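Local coordinates for intracellular protein transport protein USO1 (Saccharomyces cerevisiae S288c, PDB 6LSU) that tethers membranes in vesicle traffic and is required for protein transport from the endoplasmic reticulum to the Golgi complex, at residues A508-K516 against A574-Y582; L499-D507 against T542-D550. All coordinates share one frame; numbering follows the deposited sequence.

Contact 1: A508-K516 against A574-Y582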
ATOM      1  N   ALA A 508      12.565   0.873 -32.964  1.00 83.50           N
ATOM      2  CA  ALA A 508      13.725  -0.021 -33.165  1.00 81.36           C
ATOM      3  C   ALA A 508      14.347  -0.289 -31.801  1.00 82.39           C
ATOM      4  O   ALA A 508      14.830  -1.422 -31.585  1.00 76.55           O
ATOM      5  CB  ALA A 508      14.717   0.640 -34.086  1.00 86.58           C
ATOM      6  N   GLU A 509      14.287   0.724 -30.918  1.00 89.43           N
ATOM      7  CA  GLU A 509      14.901   0.721 -29.560  1.00 88.30           C
ATOM      8  C   GLU A 509      13.858   0.318 -28.510  1.00 83.72           C
ATOM      9  O   GLU A 509      14.127   0.546 -27.293  1.00 87.91           O
ATOM     10  CB  GLU A 509      15.483   2.097 -29.223  1.00 92.26           C
ATOM     11  CG  GLU A 509      15.915   2.894 -30.445  1.00106.49           C
ATOM     12  CD  GLU A 509      17.163   3.737 -30.250  1.00114.32           C
ATOM     13  OE1 GLU A 509      18.269   3.146 -30.217  1.00117.54           O
ATOM     14  OE2 GLU A 509      17.033   4.973 -30.128  1.00122.49           O
ATOM     15  N   LEU A 510      12.724  -0.269 -28.926  1.00 72.92           N
ATOM     16  CA  LEU A 510      11.693  -0.737 -27.960  1.00 72.37           C
ATOM     17  C   LEU A 510      12.377  -1.639 -26.921  1.00 71.66           C
ATOM     18  O   LEU A 510      12.010  -1.619 -25.752  1.00 77.44           O
ATOM     19  CB  LEU A 510      10.564  -1.467 -28.685  1.00 73.83           C
ATOM     20  CG  LEU A 510       9.463  -2.025 -27.787  1.00 75.16           C
ATOM     21  CD1 LEU A 510       8.845  -0.917 -26.959  1.00 79.29           C
ATOM     22  CD2 LEU A 510       8.370  -2.706 -28.607  1.00 74.47           C
ATOM     23  N   ASN A 511      13.408  -2.367 -27.290  1.00 69.48           N
ATOM     24  CA  ASN A 511      14.070  -3.313 -26.348  1.00 72.34           C
ATOM     25  C   ASN A 511      14.601  -2.578 -25.107  1.00 64.08           C
ATOM     26  O   ASN A 511      14.823  -3.277 -24.086  1.00 52.90           O
ATOM     27  CB  ASN A 511      15.228  -4.026 -27.040  1.00 68.23           C
ATOM     28  CG  ASN A 511      16.042  -3.000 -27.792  1.00 70.42           C
ATOM     29  OD1 ASN A 511      15.676  -2.621 -28.906  1.00 80.47           O
ATOM     30  ND2 ASN A 511      17.072  -2.447 -27.144  1.00 66.69           N
ATOM     31  N   LEU A 512      14.855  -1.276 -25.230  1.00 60.84           N
ATOM     32  CA  LEU A 512      15.344  -0.422 -24.128  1.00 68.21           C
ATOM     33  C   LEU A 512      14.205   0.066 -23.192  1.00 73.45           C
ATOM     34  O   LEU A 512      14.501   0.749 -22.229  1.00 77.28           O
ATOM     35  CB  LEU A 512      16.027   0.769 -24.783  1.00 69.13           C
ATOM     36  CG  LEU A 512      17.219   0.407 -25.671  1.00 79.17           C
ATOM     37  CD1 LEU A 512      18.138   1.607 -25.875  1.00 71.72           C
ATOM     38  CD2 LEU A 512      18.008  -0.764 -25.070  1.00 81.59           C
ATOM     39  N   ASN A 513      12.946  -0.212 -23.508  1.00 67.14           N
ATOM     40  CA  ASN A 513      11.781   0.241 -22.729  1.00 64.56           C
ATOM     41  C   ASN A 513      10.638  -0.745 -22.953  1.00 59.57           C
ATOM     42  O   ASN A 513       9.541  -0.355 -23.319  1.00 57.74           O
ATOM     43  CB  ASN A 513      11.400   1.669 -23.126  1.00 64.85           C
ATOM     44  CG  ASN A 513      10.304   2.242 -22.260  1.00 64.48           C
ATOM     45  OD1 ASN A 513       9.848   1.584 -21.316  1.00 58.31           O
ATOM     46  ND2 ASN A 513       9.885   3.455 -22.580  1.00 64.27           N
ATOM     47  N   PRO A 514      10.852  -2.059 -22.794  1.00 52.06           N
ATOM     48  CA  PRO A 514       9.850  -3.037 -23.212  1.00 61.06           C
ATOM     49  C   PRO A 514       8.468  -2.710 -22.612  1.00 60.48           C
ATOM     50  O   PRO A 514       7.467  -2.801 -23.339  1.00 62.84           O
ATOM     51  CB  PRO A 514      10.404  -4.394 -22.726  1.00 57.55           C
ATOM     52  CG  PRO A 514      11.440  -3.975 -21.653  1.00 55.28           C
ATOM     53  CD  PRO A 514      12.008  -2.668 -22.153  1.00 52.29           C
ATOM     54  N   PHE A 515       8.456  -2.286 -21.341  1.00 61.20           N
ATOM     55  CA  PHE A 515       7.237  -2.113 -20.511  1.00 59.15           C
ATOM     56  C   PHE A 515       6.302  -1.065 -21.147  1.00 57.67           C
ATOM     57  O   PHE A 515       5.046  -1.214 -21.076  1.00 58.97           O
ATOM     58  CB  PHE A 515       7.652  -1.843 -19.061  1.00 58.54           C
ATOM     59  CG  PHE A 515       7.900  -3.147 -18.358  1.00 54.95           C
ATOM     60  CD1 PHE A 515       6.851  -4.007 -18.165  1.00 55.33           C
ATOM     61  CD2 PHE A 515       9.152  -3.519 -17.946  1.00 60.20           C
ATOM     62  CE1 PHE A 515       7.043  -5.225 -17.569  1.00 58.68           C
ATOM     63  CE2 PHE A 515       9.344  -4.748 -17.341  1.00 61.25           C
ATOM     64  CZ  PHE A 515       8.292  -5.604 -17.173  1.00 64.12           C
ATOM     65  N   LYS A 516       6.859  -0.077 -21.841  1.00 50.10           N
ATOM     66  CA  LYS A 516       6.030   0.822 -22.682  1.00 55.74           C
ATOM     67  C   LYS A 516       4.985   0.023 -23.485  1.00 62.78           C
ATOM     68  O   LYS A 516       3.806   0.456 -23.591  1.00 62.25           O
ATOM     69  CB  LYS A 516       6.897   1.532 -23.701  1.00 54.71           C
ATOM     70  CG  LYS A 516       6.128   2.288 -24.747  1.00 56.87           C
ATOM     71  CD  LYS A 516       6.959   3.347 -25.404  1.00 59.42           C
ATOM     72  CE  LYS A 516       7.909   2.773 -26.436  1.00 63.13           C
ATOM     73  NZ  LYS A 516       8.729   3.871 -27.005  1.00 62.46           N
ATOM     74  N   ALA A 574      15.184  -9.010 -28.695  1.00 95.14           N
ATOM     75  CA  ALA A 574      16.094  -9.246 -27.550  1.00 99.83           C
ATOM     76  C   ALA A 574      15.256  -9.589 -26.317  1.00105.86           C
ATOM     77  O   ALA A 574      15.535 -10.611 -25.664  1.00119.65           O
ATOM     78  CB  ALA A 574      16.941  -8.019 -27.315  1.00101.45           C
ATOM     79  N   ASP A 575      14.242  -8.762 -26.047  1.00 96.60           N
ATOM     80  CA  ASP A 575      13.309  -8.909 -24.904  1.00 86.92           C
ATOM     81  C   ASP A 575      12.090  -9.733 -25.326  1.00 84.54           C
ATOM     82  O   ASP A 575      11.431  -9.355 -26.315  1.00 81.66           O
ATOM     83  CB  ASP A 575      12.888  -7.530 -24.405  1.00 83.87           C
ATOM     84  CG  ASP A 575      12.805  -7.503 -22.903  1.00 79.03           C
ATOM     85  OD1 ASP A 575      12.102  -8.388 -22.361  1.00 73.80           O
ATOM     86  OD2 ASP A 575      13.517  -6.678 -22.309  1.00 81.07           O
ATOM     87  N   ILE A 576      11.764 -10.793 -24.579  1.00 76.32           N
ATOM     88  CA  ILE A 576      10.693 -11.733 -24.999  1.00 76.90           C
ATOM     89  C   ILE A 576       9.357 -11.116 -24.583  1.00 75.38           C
ATOM     90  O   ILE A 576       8.252 -11.590 -25.061  1.00 69.74           O
ATOM     91  CB  ILE A 576      10.935 -13.155 -24.456  1.00 84.14           C
ATOM     92  CG1 ILE A 576      10.156 -13.450 -23.178  1.00 87.20           C
ATOM     93  CG2 ILE A 576      12.419 -13.418 -24.274  1.00 92.93           C
ATOM     94  CD1 ILE A 576      10.292 -14.878 -22.703  1.00 84.39           C
ATOM     95  N   ARG A 577       9.451 -10.065 -23.771  1.00 75.86           N
ATOM     96  CA  ARG A 577       8.294  -9.263 -23.312  1.00 72.87           C
ATOM     97  C   ARG A 577       7.560  -8.740 -24.552  1.00 71.09           C
ATOM     98  O   ARG A 577       6.358  -9.051 -24.709  1.00 77.08           O
ATOM     99  CB  ARG A 577       8.804  -8.170 -22.370  1.00 78.95           C
ATOM    100  CG  ARG A 577       8.822  -8.591 -20.911  1.00 82.86           C
ATOM    101  CD  ARG A 577       9.448  -7.539 -20.028  1.00 88.98           C
ATOM    102  NE  ARG A 577      10.857  -7.839 -19.913  1.00 88.14           N
ATOM    103  CZ  ARG A 577      11.402  -8.541 -18.938  1.00 91.32           C
ATOM    104  NH1 ARG A 577      10.660  -9.022 -17.948  1.00 90.20           N
ATOM    105  NH2 ARG A 577      12.705  -8.741 -18.956  1.00 95.25           N
ATOM    106  N   ILE A 578       8.302  -8.102 -25.462  1.00 58.94           N
ATOM    107  CA  ILE A 578       7.778  -7.465 -26.704  1.00 59.45           C
ATOM    108  C   ILE A 578       6.862  -8.406 -27.472  1.00 58.52           C
ATOM    109  O   ILE A 578       5.709  -8.050 -27.729  1.00 60.80           O
ATOM    110  CB  ILE A 578       8.954  -6.942 -27.537  1.00 55.75           C
ATOM    111  CG1 ILE A 578       9.822  -6.031 -26.684  1.00 59.55           C
ATOM    112  CG2 ILE A 578       8.467  -6.273 -28.805  1.00 53.10           C
ATOM    113  CD1 ILE A 578      10.788  -5.153 -27.468  1.00 70.20           C
ATOM    114  N   PRO A 579       7.349  -9.600 -27.912  1.00 65.57           N
ATOM    115  CA  PRO A 579       6.507 -10.610 -28.561  1.00 60.55           C
ATOM    116  C   PRO A 579       5.323 -11.092 -27.721  1.00 56.29           C
ATOM    117  O   PRO A 579       4.258 -11.264 -28.281  1.00 60.97           O
ATOM    118  CB  PRO A 579       7.409 -11.838 -28.738  1.00 64.32           C
ATOM    119  CG  PRO A 579       8.814 -11.317 -28.629  1.00 67.10           C
ATOM    120  CD  PRO A 579       8.753 -10.031 -27.831  1.00 65.53           C
ATOM    121  N   ILE A 580       5.525 -11.322 -26.423  1.00 61.34           N
ATOM    122  CA  ILE A 580       4.439 -11.820 -25.502  1.00 64.41           C
ATOM    123  C   ILE A 580       3.308 -10.776 -25.463  1.00 60.75           C
ATOM    124  O   ILE A 580       2.093 -11.142 -25.485  1.00 57.85           O
ATOM    125  CB  ILE A 580       4.977 -12.094 -24.084  1.00 66.12           C
ATOM    126  CG1 ILE A 580       5.972 -13.256 -24.080  1.00 67.95           C
ATOM    127  CG2 ILE A 580       3.828 -12.331 -23.116  1.00 64.66           C
ATOM    128  CD1 ILE A 580       6.589 -13.537 -22.714  1.00 71.24           C
ATOM    129  N   SER A 581       3.690  -9.503 -25.485  1.00 53.03           N
ATOM    130  CA  SER A 581       2.732  -8.394 -25.352  1.00 58.14           C
ATOM    131  C   SER A 581       1.847  -8.393 -26.583  1.00 55.63           C
ATOM    132  O   SER A 581       0.628  -8.548 -26.386  1.00 53.68           O
ATOM    133  CB  SER A 581       3.441  -7.097 -25.099  1.00 61.60           C
ATOM    134  OG  SER A 581       4.065  -7.135 -23.827  1.00 58.23           O
ATOM    135  N   TYR A 582       2.426  -8.308 -27.794  1.00 60.69           N
ATOM    136  CA  TYR A 582       1.648  -8.436 -29.076  1.00 55.50           C
ATOM    137  C   TYR A 582       0.841  -9.727 -29.088  1.00 55.00           C
ATOM    138  O   TYR A 582      -0.378  -9.647 -29.358  1.00 60.97           O
ATOM    139  CB  TYR A 582       2.528  -8.432 -30.318  1.00 50.27           C
ATOM    140  CG  TYR A 582       3.184  -7.111 -30.615  1.00 47.70           C
ATOM    141  CD1 TYR A 582       2.434  -5.980 -30.910  1.00 48.34           C
ATOM    142  CD2 TYR A 582       4.566  -6.994 -30.614  1.00 48.28           C
ATOM    143  CE1 TYR A 582       3.040  -4.745 -31.131  1.00 50.53           C
ATOM    144  CE2 TYR A 582       5.203  -5.786 -30.866  1.00 52.39           C
ATOM    145  CZ  TYR A 582       4.432  -4.647 -31.124  1.00 58.85           C
ATOM    146  OH  TYR A 582       5.075  -3.456 -31.403  1.00 60.79           O
TER
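Arg577 meets Pro514 and Phe515 with the carbon part of its chain, a worked example of one long side chain serving two purposes. CB of Arg577 lies 4.1 Å from CB of Pro514. Further out, CD of Arg577 comes to 3.6 Å from CZ of Phe515, with ring and guanidinium planes 38° apart. A bend at chi3 (-92°) then turns the head group so that Asp575 lies at the guanidinium edge, with OD2 in its plane. There NE of Arg577 pairs with OD1 of Asp575 at 2.8 Å, a salt bridge whose hydrogen bond is weak, while NH2 continues to Asp692, a second carboxylate. The same OD1 accepts a weak capping bond from the backbone N of Arg577 at the entrance to helix 577-590. Asp575 also faces the other segment, its OD2 3.5 Å from CG of Pro514, the two side chains crossing at about a right angle.

Alongside this, Leu510 and Ile578 reach toward each other tip to tip, CG of Leu510 lying 3.4 Å from CD1 of Ile578. A chi1 of 178° swings CG of Leu510 away from the backbone N, and its CD2 comes to 3.6 Å from CG2 of Ile578.

The arrangement joins the 3-10 turn 510-512 and the start of helix 514-528, with Asn513 as N-cap, to the start of helix 577-590, linking armadillo repeats 8 and 9 of the globular head. With no hydrogen bond across the segments, and the Arg577 and Asp575 charges paired with each other, the contact rests on van der Waals packing of Leu510, Pro514 and Phe515 against Ile578 and the aliphatic part of Arg577.

Contact 2: L499-D507 against T542-D550; sequences LFEVLLNYD and TRNVTTGND
The ring of Phe500 receives the methyl of Thr542 at its edge, near the ring plane, CE1 to CG2 being 3.9 Å. CG2 of Val545 approaches the same CE1 at a slant, and Phe524 of helix 514-528 meets the ring edge-to-face. At the other end, OD1 of the poorly ordered Asp550 lies 4.1 Å from CG of Tyr506, approaching obliquely, with carboxylate and ring planes 31° apart. Between the Phe500 and Tyr506 ends, the amide planes of Asn505 and Asn549 are only 18° apart, although the side chains cross at about a right angle. With an alanine in place of Asn505, the already poorly ordered amide of Asn549 would probably be left without the flat group beside it.

One side of the short helix 499-504 and the chain that follows it, in armadillo repeat 8, lie against the chain from the end of helix 535-543 through strand 546-547 to Asp550; the strand pairs antiparallel with strand 557-558. Leu504 fills the middle. With CG anti to the carbonyl carbon (chi1 -62°), its CD1 sits 3.6 Å from CG1 of Val545 and 3.7 Å from CG2 of Thr547. Thr547 divides its branches: methyl on Leu504, OG1 hydrogen-bonded to Thr562 OG1 of helix 559-568.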
ATOM      1  N   LEU A 499      -1.321   6.277 -27.074  1.00 57.92           N
ATOM      2  CA  LEU A 499      -1.204   4.816 -26.878  1.00 61.04           C
ATOM      3  C   LEU A 499      -1.147   4.169 -28.256  1.00 60.40           C
ATOM      4  O   LEU A 499      -0.546   3.099 -28.354  1.00 56.96           O
ATOM      5  CB  LEU A 499      -2.408   4.298 -26.079  1.00 58.45           C
ATOM      6  CG  LEU A 499      -2.473   4.714 -24.615  1.00 61.98           C
ATOM      7  CD1 LEU A 499      -3.870   4.503 -24.025  1.00 65.18           C
ATOM      8  CD2 LEU A 499      -1.456   3.963 -23.804  1.00 61.29           C
ATOM      9  N   PHE A 500      -1.821   4.773 -29.241  1.00 62.69           N
ATOM     10  CA  PHE A 500      -1.875   4.292 -30.644  1.00 63.94           C
ATOM     11  C   PHE A 500      -0.499   4.471 -31.285  1.00 70.29           C
ATOM     12  O   PHE A 500      -0.021   3.582 -32.002  1.00 71.07           O
ATOM     13  CB  PHE A 500      -2.972   5.012 -31.393  1.00 60.15           C
ATOM     14  CG  PHE A 500      -4.340   4.496 -31.056  1.00 62.06           C
ATOM     15  CD1 PHE A 500      -4.713   3.215 -31.417  1.00 61.42           C
ATOM     16  CD2 PHE A 500      -5.257   5.292 -30.402  1.00 60.75           C
ATOM     17  CE1 PHE A 500      -5.988   2.751 -31.128  1.00 65.34           C
ATOM     18  CE2 PHE A 500      -6.505   4.799 -30.073  1.00 62.03           C
ATOM     19  CZ  PHE A 500      -6.882   3.544 -30.457  1.00 59.01           C
ATOM     20  N   GLU A 501       0.150   5.583 -30.965  1.00 63.46           N
ATOM     21  CA  GLU A 501       1.538   5.812 -31.373  1.00 73.97           C
ATOM     22  C   GLU A 501       2.354   4.574 -30.991  1.00 74.56           C
ATOM     23  O   GLU A 501       3.066   4.097 -31.842  1.00 81.06           O
ATOM     24  CB  GLU A 501       2.077   7.087 -30.735  1.00 85.01           C
ATOM     25  CG  GLU A 501       2.982   7.875 -31.663  1.00100.24           C
ATOM     26  CD  GLU A 501       3.197   9.324 -31.250  1.00112.46           C
ATOM     27  OE1 GLU A 501       3.458  10.159 -32.151  1.00126.40           O
ATOM     28  OE2 GLU A 501       3.099   9.620 -30.035  1.00125.42           O
ATOM     29  N   VAL A 502       2.243   4.064 -29.759  1.00 69.01           N
ATOM     30  CA  VAL A 502       3.074   2.915 -29.312  1.00 64.37           C
ATOM     31  C   VAL A 502       2.547   1.638 -29.980  1.00 62.58           C
ATOM     32  O   VAL A 502       3.304   0.883 -30.614  1.00 69.64           O
ATOM     33  CB  VAL A 502       3.080   2.793 -27.784  1.00 60.75           C
ATOM     34  CG1 VAL A 502       3.666   1.464 -27.325  1.00 56.33           C
ATOM     35  CG2 VAL A 502       3.818   3.965 -27.156  1.00 61.69           C
ATOM     36  N   LEU A 503       1.258   1.415 -29.885  1.00 59.22           N
ATOM     37  CA  LEU A 503       0.666   0.119 -30.317  1.00 58.80           C
ATOM     38  C   LEU A 503       0.859  -0.129 -31.834  1.00 64.81           C
ATOM     39  O   LEU A 503       0.908  -1.324 -32.221  1.00 68.71           O
ATOM     40  CB  LEU A 503      -0.816   0.133 -29.994  1.00 51.45           C
ATOM     41  CG  LEU A 503      -1.535  -1.152 -30.344  1.00 52.02           C
ATOM     42  CD1 LEU A 503      -1.164  -2.203 -29.353  1.00 57.67           C
ATOM     43  CD2 LEU A 503      -3.041  -0.999 -30.380  1.00 53.40           C
ATOM     44  N   LEU A 504       0.916   0.907 -32.677  1.00 59.42           N
ATOM     45  CA  LEU A 504       0.780   0.757 -34.152  1.00 61.75           C
ATOM     46  C   LEU A 504       2.026   1.290 -34.878  1.00 56.63           C
ATOM     47  O   LEU A 504       2.004   1.385 -36.107  1.00 63.60           O
ATOM     48  CB  LEU A 504      -0.496   1.480 -34.647  1.00 60.77           C
ATOM     49  CG  LEU A 504      -1.835   0.972 -34.092  1.00 59.41           C
ATOM     50  CD1 LEU A 504      -2.976   1.929 -34.407  1.00 56.16           C
ATOM     51  CD2 LEU A 504      -2.182  -0.405 -34.646  1.00 64.63           C
ATOM     52  N   ASN A 505       3.052   1.690 -34.158  1.00 63.46           N
ATOM     53  CA  ASN A 505       4.321   2.178 -34.749  1.00 67.42           C
ATOM     54  C   ASN A 505       5.430   1.250 -34.304  1.00 68.20           C
ATOM     55  O   ASN A 505       5.222   0.467 -33.344  1.00 66.98           O
ATOM     56  CB  ASN A 505       4.697   3.617 -34.421  1.00 69.99           C
ATOM     57  CG  ASN A 505       3.799   4.618 -35.119  1.00 82.52           C
ATOM     58  OD1 ASN A 505       2.770   4.234 -35.680  1.00 91.29           O
ATOM     59  ND2 ASN A 505       4.152   5.903 -35.050  1.00 91.46           N
ATOM     60  N   TYR A 506       6.520   1.294 -35.069  1.00 70.66           N
ATOM     61  CA  TYR A 506       7.704   0.451 -34.869  1.00 70.53           C
ATOM     62  C   TYR A 506       8.689   1.321 -34.103  1.00 73.13           C
ATOM     63  O   TYR A 506       8.881   2.495 -34.487  1.00 76.56           O
ATOM     64  CB  TYR A 506       8.231  -0.085 -36.200  1.00 69.70           C
ATOM     65  CG  TYR A 506       9.514  -0.852 -36.035  1.00 74.13           C
ATOM     66  CD1 TYR A 506       9.516  -2.113 -35.440  1.00 68.96           C
ATOM     67  CD2 TYR A 506      10.734  -0.276 -36.362  1.00 69.34           C
ATOM     68  CE1 TYR A 506      10.704  -2.788 -35.226  1.00 76.14           C
ATOM     69  CE2 TYR A 506      11.929  -0.944 -36.150  1.00 70.51           C
ATOM     70  CZ  TYR A 506      11.914  -2.204 -35.587  1.00 74.49           C
ATOM     71  OH  TYR A 506      13.088  -2.874 -35.395  1.00 78.92           O
ATOM     72  N   ASP A 507       9.243   0.791 -33.017  1.00 73.36           N
ATOM     73  CA  ASP A 507      10.314   1.500 -32.267  1.00 77.57           C
ATOM     74  C   ASP A 507      11.497   0.538 -32.249  1.00 79.26           C
ATOM     75  O   ASP A 507      11.367  -0.543 -31.653  1.00 80.01           O
ATOM     76  CB  ASP A 507       9.835   1.975 -30.885  1.00 76.12           C
ATOM     77  CG  ASP A 507      10.807   2.874 -30.137  1.00 79.02           C
ATOM     78  OD1 ASP A 507      11.496   3.687 -30.781  1.00100.27           O
ATOM     79  OD2 ASP A 507      10.900   2.732 -28.909  1.00 86.02           O
ATOM     80  N   THR A 542     -10.952   0.641 -32.233  1.00 66.51           N
ATOM     81  CA  THR A 542      -9.494   0.358 -32.231  1.00 68.92           C
ATOM     82  C   THR A 542      -9.198  -0.370 -33.532  1.00 70.56           C
ATOM     83  O   THR A 542      -8.202  -0.006 -34.205  1.00 70.56           O
ATOM     84  CB  THR A 542      -9.047  -0.460 -31.014  1.00 74.40           C
ATOM     85  OG1 THR A 542      -9.343   0.263 -29.819  1.00 64.50           O
ATOM     86  CG2 THR A 542      -7.559  -0.765 -31.063  1.00 81.63           C
ATOM     87  N   ARG A 543     -10.093  -1.291 -33.898  1.00 69.43           N
ATOM     88  CA  ARG A 543     -10.013  -2.072 -35.165  1.00 71.72           C
ATOM     89  C   ARG A 543      -9.968  -1.104 -36.359  1.00 71.73           C
ATOM     90  O   ARG A 543      -9.095  -1.255 -37.253  1.00 83.83           O
ATOM     91  CB  ARG A 543     -11.170  -3.070 -35.281  1.00 70.01           C
ATOM     92  CG  ARG A 543     -10.839  -4.261 -36.159  1.00 75.43           C
ATOM     93  CD  ARG A 543     -11.838  -5.408 -36.135  1.00 78.95           C
ATOM     94  NE  ARG A 543     -13.179  -4.980 -36.498  1.00 82.83           N
ATOM     95  CZ  ARG A 543     -13.555  -4.514 -37.694  1.00 82.78           C
ATOM     96  NH1 ARG A 543     -12.695  -4.403 -38.692  1.00 78.16           N
ATOM     97  NH2 ARG A 543     -14.805  -4.125 -37.881  1.00 86.88           N
ATOM     98  N   ASN A 544     -10.847  -0.123 -36.419  1.00 71.17           N
ATOM     99  CA  ASN A 544     -11.057   0.615 -37.698  1.00 74.91           C
ATOM    100  C   ASN A 544     -10.068   1.774 -37.799  1.00 70.32           C
ATOM    101  O   ASN A 544     -10.254   2.614 -38.657  1.00 77.08           O
ATOM    102  CB  ASN A 544     -12.536   0.946 -37.902  1.00 74.69           C
ATOM    103  CG  ASN A 544     -13.330  -0.344 -38.086  1.00 85.21           C
ATOM    104  OD1 ASN A 544     -12.965  -1.194 -38.912  1.00 87.70           O
ATOM    105  ND2 ASN A 544     -14.373  -0.537 -37.283  1.00 81.44           N
ATOM    106  N   VAL A 545      -9.019   1.778 -36.985  1.00 69.37           N
ATOM    107  CA  VAL A 545      -7.904   2.748 -37.135  1.00 68.45           C
ATOM    108  C   VAL A 545      -6.967   2.245 -38.238  1.00 77.07           C
ATOM    109  O   VAL A 545      -6.605   1.035 -38.250  1.00 88.44           O
ATOM    110  CB  VAL A 545      -7.151   2.975 -35.808  1.00 65.49           C
ATOM    111  CG1 VAL A 545      -5.765   3.517 -36.032  1.00 64.29           C
ATOM    112  CG2 VAL A 545      -7.912   3.905 -34.889  1.00 66.59           C
ATOM    113  N   THR A 546      -6.525   3.172 -39.081  1.00 83.70           N
ATOM    114  CA  THR A 546      -5.614   2.948 -40.232  1.00 92.85           C
ATOM    115  C   THR A 546      -4.305   3.697 -39.960  1.00 98.49           C
ATOM    116  O   THR A 546      -4.358   4.734 -39.270  1.00 94.67           O
ATOM    117  CB  THR A 546      -6.306   3.462 -41.494  1.00 95.59           C
ATOM    118  OG1 THR A 546      -6.347   4.878 -41.273  1.00 98.19           O
ATOM    119  CG2 THR A 546      -7.691   2.876 -41.705  1.00 88.55           C
ATOM    120  N   THR A 547      -3.169   3.199 -40.458  1.00110.90           N
ATOM    121  CA  THR A 547      -1.837   3.791 -40.159  1.00120.86           C
ATOM    122  C   THR A 547      -0.960   3.856 -41.414  1.00129.71           C
ATOM    123  O   THR A 547      -1.426   3.451 -42.507  1.00129.52           O
ATOM    124  CB  THR A 547      -1.116   2.998 -39.063  1.00125.76           C
ATOM    125  OG1 THR A 547      -0.626   1.788 -39.647  1.00130.86           O
ATOM    126  CG2 THR A 547      -2.006   2.657 -37.889  1.00131.06           C
ATOM    127  N   GLY A 548       0.255   4.386 -41.233  1.00139.96           N
ATOM    128  CA  GLY A 548       1.413   4.242 -42.138  1.00146.35           C
ATOM    129  C   GLY A 548       2.681   3.908 -41.358  1.00150.51           C
ATOM    130  O   GLY A 548       3.079   4.735 -40.514  1.00141.27           O
ATOM    131  N   ASN A 549       3.295   2.740 -41.601  1.00161.07           N
ATOM    132  CA  ASN A 549       4.503   2.287 -40.854  1.00165.95           C
ATOM    133  C   ASN A 549       5.213   1.114 -41.556  1.00165.86           C
ATOM    134  O   ASN A 549       4.652   0.566 -42.527  1.00163.49           O
ATOM    135  CB  ASN A 549       4.148   1.926 -39.407  1.00161.69           C
ATOM    136  CG  ASN A 549       5.092   2.567 -38.415  1.00162.16           C
ATOM    137  OD1 ASN A 549       5.072   3.783 -38.221  1.00164.44           O
ATOM    138  ND2 ASN A 549       5.931   1.755 -37.794  1.00158.32           N
ATOM    139  N   ASP A 550       6.405   0.752 -41.051  1.00166.46           N
ATOM    140  CA  ASP A 550       7.313  -0.309 -41.577  1.00165.21           C
ATOM    141  C   ASP A 550       7.526  -0.040 -43.074  1.00164.32           C
ATOM    142  O   ASP A 550       8.210  -0.873 -43.717  1.00165.39           O
ATOM    143  CB  ASP A 550       6.785  -1.724 -41.261  1.00159.54           C
ATOM    144  CG  ASP A 550       7.560  -2.529 -40.213  1.00148.50           C
ATOM    145  OD1 ASP A 550       8.689  -2.131 -39.857  1.00138.86           O
ATOM    146  OD2 ASP A 550       7.033  -3.574 -39.764  1.00132.95           O
TER

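In the fold
After the earlier helices of the head, the chain reaches helix 499-504, which belongs to contact 2, and then the turn into helix 514-528, which belongs to contact 1. After helix 535-543 it returns at 542-550 to close contact 2 across 34 intervening residues; helix 559-568 follows, and 574-582 closes contact 1 across 57. The two loops therefore cross, neither nesting inside the other. They lie about 16 Å apart between centres, and they touch directly: Lys516 of contact 1 forms a salt bridge with Asp507 of contact 2 and packs on Val502. Contact 1 ties armadillo repeat 8 to repeat 9, while contact 2 holds repeat 8 to the chain entering repeat 9.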